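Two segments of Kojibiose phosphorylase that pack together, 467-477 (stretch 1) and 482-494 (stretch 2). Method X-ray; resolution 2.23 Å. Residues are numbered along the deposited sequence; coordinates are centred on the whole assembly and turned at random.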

# COMPACT_ATOMS: atom_id res chain seq x y z
N LYS A 467 14.24 -18.06 22.59
CA LYS A 467 14.59 -16.65 22.26
C LYS A 467 13.31 -15.81 22.23
O LYS A 467 12.23 -16.38 21.96
CB LYS A 467 15.27 -16.53 20.89
CG LYS A 467 16.30 -17.59 20.53
CD LYS A 467 16.71 -17.48 19.06
CE LYS A 467 17.76 -18.47 18.60
NZ LYS A 467 17.72 -18.63 17.12
N PHE A 468 13.44 -14.52 22.56
CA PHE A 468 12.39 -13.49 22.46
C PHE A 468 12.87 -12.40 21.49
O PHE A 468 14.06 -12.02 21.55
CB PHE A 468 12.04 -12.93 23.85
CG PHE A 468 10.78 -12.10 23.91
CD1 PHE A 468 9.54 -12.69 24.13
CD2 PHE A 468 10.82 -10.72 23.74
CE1 PHE A 468 8.39 -11.91 24.18
CE2 PHE A 468 9.67 -9.96 23.82
CZ PHE A 468 8.46 -10.55 24.03
N SER A 469 12.00 -11.90 20.61
CA SER A 469 12.37 -10.80 19.69
C SER A 469 11.13 -10.05 19.19
O SER A 469 10.06 -10.29 19.72
CB SER A 469 13.20 -11.33 18.56
OG SER A 469 13.77 -10.28 17.83
N PHE A 470 11.31 -9.15 18.22
CA PHE A 470 10.21 -8.58 17.43
C PHE A 470 10.42 -9.08 16.02
O PHE A 470 11.52 -8.93 15.49
CB PHE A 470 10.15 -7.05 17.57
CG PHE A 470 9.91 -6.59 18.99
CD1 PHE A 470 10.93 -6.58 19.93
CD2 PHE A 470 8.64 -6.24 19.42
CE1 PHE A 470 10.70 -6.18 21.24
CE2 PHE A 470 8.42 -5.81 20.72
CZ PHE A 470 9.45 -5.78 21.63
N TYR A 471 9.36 -9.66 15.46
CA TYR A 471 9.29 -10.22 14.09
C TYR A 471 8.46 -9.24 13.25
O TYR A 471 7.52 -8.67 13.82
CB TYR A 471 8.67 -11.62 14.14
CG TYR A 471 9.57 -12.63 14.79
CD1 TYR A 471 9.53 -12.85 16.16
CD2 TYR A 471 10.47 -13.36 14.04
CE1 TYR A 471 10.36 -13.77 16.77
CE2 TYR A 471 11.35 -14.24 14.65
CZ TYR A 471 11.30 -14.44 16.02
OH TYR A 471 12.15 -15.33 16.60
N GLY A 472 8.82 -9.08 11.97
CA GLY A 472 8.06 -8.32 10.97
C GLY A 472 8.08 -6.85 11.32
O GLY A 472 7.01 -6.25 11.44
N VAL A 473 9.28 -6.31 11.53
CA VAL A 473 9.46 -4.93 12.06
C VAL A 473 10.32 -4.11 11.11
O VAL A 473 10.81 -4.64 10.07
CB VAL A 473 10.03 -4.94 13.49
CG1 VAL A 473 9.03 -5.57 14.45
CG2 VAL A 473 11.40 -5.61 13.59
N MET A 474 10.45 -2.84 11.46
CA MET A 474 11.33 -1.86 10.81
C MET A 474 11.91 -0.99 11.92
O MET A 474 11.11 -0.49 12.75
CB MET A 474 10.52 -1.00 9.83
CG MET A 474 11.29 0.17 9.29
SD MET A 474 10.32 1.27 8.21
CE MET A 474 10.17 0.26 6.74
N GLY A 475 13.24 -0.81 11.91
CA GLY A 475 13.94 0.08 12.84
C GLY A 475 13.90 1.50 12.30
O GLY A 475 13.18 1.78 11.34
N PRO A 476 14.66 2.45 12.88
CA PRO A 476 14.77 3.78 12.30
C PRO A 476 15.23 3.78 10.82
O PRO A 476 14.80 4.67 10.10
CB PRO A 476 15.78 4.50 13.22
CG PRO A 476 15.71 3.73 14.54
CD PRO A 476 15.42 2.30 14.14
N ASP A 477 16.05 2.81 10.40
CA ASP A 477 16.49 2.64 8.99
C ASP A 477 15.28 2.12 8.21
O ASP A 477 14.99 0.92 8.28
CB ASP A 477 17.69 1.69 8.81
CG ASP A 477 17.94 1.35 7.34
OD1 ASP A 477 17.55 2.16 6.50
OD2 ASP A 477 18.49 0.24 7.04
N MET A 482 10.06 -5.57 7.34
CA MET A 482 9.59 -6.94 7.70
C MET A 482 10.84 -7.78 7.97
O MET A 482 10.93 -8.95 7.51
CB MET A 482 8.74 -7.59 6.60
CG MET A 482 7.41 -6.90 6.32
SD MET A 482 6.26 -6.90 7.70
CE MET A 482 6.23 -8.64 8.13
N VAL A 483 11.80 -7.18 8.66
CA VAL A 483 12.99 -7.92 9.13
C VAL A 483 12.70 -8.45 10.54
O VAL A 483 11.74 -7.98 11.16
CB VAL A 483 14.26 -7.05 9.09
CG1 VAL A 483 14.58 -6.68 7.66
CG2 VAL A 483 14.17 -5.83 9.99
N ASN A 484 13.55 -9.35 10.99
CA ASN A 484 13.51 -9.94 12.35
C ASN A 484 14.80 -9.59 13.08
O ASN A 484 15.81 -9.45 12.43
CB ASN A 484 13.32 -11.45 12.27
CG ASN A 484 12.17 -11.85 11.37
OD1 ASN A 484 11.09 -11.27 11.45
ND2 ASN A 484 12.38 -12.87 10.58
N HIS A 485 14.73 -9.45 14.41
CA HIS A 485 15.90 -9.20 15.28
C HIS A 485 16.56 -7.88 14.85
O HIS A 485 17.83 -7.85 14.76
CB HIS A 485 16.86 -10.40 15.20
CG HIS A 485 16.18 -11.72 15.31
ND1 HIS A 485 15.14 -11.92 16.17
CD2 HIS A 485 16.41 -12.91 14.69
CE1 HIS A 485 14.77 -13.20 16.11
NE2 HIS A 485 15.52 -13.82 15.19
N ASN A 486 15.74 -6.85 14.59
CA ASN A 486 16.27 -5.47 14.46
C ASN A 486 16.83 -5.08 15.82
O ASN A 486 16.09 -5.15 16.84
CB ASN A 486 15.24 -4.47 13.95
CG ASN A 486 15.69 -3.04 14.14
OD1 ASN A 486 15.24 -2.37 15.07
ND2 ASN A 486 16.56 -2.56 13.25
N THR A 487 18.11 -4.73 15.87
CA THR A 487 18.83 -4.54 17.15
C THR A 487 18.31 -3.28 17.84
O THR A 487 18.08 -3.35 19.03
CB THR A 487 20.35 -4.54 16.94
OG1 THR A 487 20.58 -5.81 16.30
CG2 THR A 487 21.10 -4.40 18.24
N TYR A 488 18.05 -2.20 17.11
CA TYR A 488 17.47 -0.99 17.73
C TYR A 488 16.18 -1.38 18.49
O TYR A 488 16.04 -1.04 19.68
CB TYR A 488 17.15 0.10 16.72
CG TYR A 488 16.66 1.36 17.39
CD1 TYR A 488 15.32 1.53 17.70
CD2 TYR A 488 17.56 2.32 17.79
CE1 TYR A 488 14.88 2.69 18.35
CE2 TYR A 488 17.14 3.48 18.44
CZ TYR A 488 15.79 3.67 18.71
OH TYR A 488 15.42 4.79 19.40
N THR A 489 15.26 -2.05 17.81
CA THR A 489 13.95 -2.46 18.39
C THR A 489 14.18 -3.31 19.67
O THR A 489 13.59 -2.99 20.73
CB THR A 489 13.11 -3.18 17.33
OG1 THR A 489 12.94 -2.31 16.20
CG2 THR A 489 11.78 -3.65 17.86
N ASN A 490 15.02 -4.34 19.59
CA ASN A 490 15.20 -5.33 20.68
C ASN A 490 15.95 -4.65 21.83
O ASN A 490 15.53 -4.81 23.00
CB ASN A 490 15.90 -6.60 20.21
CG ASN A 490 15.03 -7.41 19.27
OD1 ASN A 490 14.05 -6.91 18.76
ND2 ASN A 490 15.42 -8.66 19.04
N PHE A 491 17.01 -3.92 21.50
CA PHE A 491 17.87 -3.22 22.47
C PHE A 491 17.01 -2.25 23.27
O PHE A 491 16.98 -2.33 24.51
CB PHE A 491 19.03 -2.52 21.76
CG PHE A 491 20.06 -1.90 22.67
CD1 PHE A 491 19.92 -0.60 23.12
CD2 PHE A 491 21.18 -2.61 23.05
CE1 PHE A 491 20.87 -0.04 23.95
CE2 PHE A 491 22.14 -2.04 23.86
CZ PHE A 491 21.99 -0.75 24.30
N MET A 492 16.28 -1.37 22.57
CA MET A 492 15.47 -0.32 23.24
C MET A 492 14.34 -0.97 24.08
O MET A 492 14.02 -0.40 25.14
CB MET A 492 14.89 0.66 22.22
CG MET A 492 15.95 1.48 21.52
SD MET A 492 16.97 2.42 22.68
CE MET A 492 15.80 3.69 23.15
N ALA A 493 13.73 -2.07 23.61
CA ALA A 493 12.68 -2.83 24.33
C ALA A 493 13.27 -3.40 25.62
O ALA A 493 12.66 -3.25 26.71
CB ALA A 493 12.12 -3.92 23.45
N LYS A 494 14.42 -4.07 25.51
CA LYS A 494 15.16 -4.62 26.68
C LYS A 494 15.48 -3.48 27.65
O LYS A 494 15.24 -3.68 28.86
CB LYS A 494 16.40 -5.36 26.21
CG LYS A 494 17.14 -6.11 27.31
CD LYS A 494 18.37 -6.88 26.86
CE LYS A 494 19.06 -7.55 28.03
NZ LYS A 494 19.89 -8.70 27.59
O HOH W 1 13.34 -6.89 16.09
O HOH W 2 14.01 -16.20 14.94
O HOH W 3 9.93 -1.66 15.45

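The backbones meet in a single antiparallel bridge, Val473 with Val483. Val473 N donates to Val483 O at 3.0 Å, nearly straight, and Val483 N returns a bond to Val473 O at 3.1 Å. Beyond it the pairing loosens: His485 N reaches Phe470 O at 3.4 Å, a weak bond, and the second stretch turns into the helix that begins at Thr487.

Two glycines sit where a side chain would not fit. Gly472 has a positive phi, which by itself favours glycine, and an ideal CB there would lie 2.8 Å from Met482 CE. At Gly475 it would fall 2.5 Å from Asn486 ND2.

Polar side chains add bonds around the bridge. Ser469 OG serves two partners: it accepts from Asn490 ND2 at 2.6 Å and is hydrogen-bonded to His485 ND1 at 2.7 Å, meeting the imidazole at its edge, where the ring nitrogen's lone pair or hydrogen lies. Asn484 OD1 takes the amide of Gly472 N at 3.2 Å. Within the second stretch, Asn486 caps the helix, its OD1 accepting from Thr489 N at 2.8 Å and from Thr489 OG1 at 2.6 Å, so one side-chain oxygen accepts from both the backbone amide and the hydroxyl of Thr489.

Apolar contact comes from rings and small groups. Phe470 lays its ring along the helix, with CE1 3.5 Å from Ala493 CB and CG 3.7 Å from Thr489 CG2, residues one turn apart. Pro476 covers one face of Tyr488, its CG 3.8 Å from the ring centroid and almost on the normal, a CH-pi contact.

Waters fill the polar gaps. One lies 2.8 Å from both Phe470 O and Asn490 OD1, within hydrogen-bonding reach of each; another joins Tyr471 OH, at 2.6 Å from the water oxygen, to His485 NE2, at 2.8 Å, so both imidazole nitrogens are engaged.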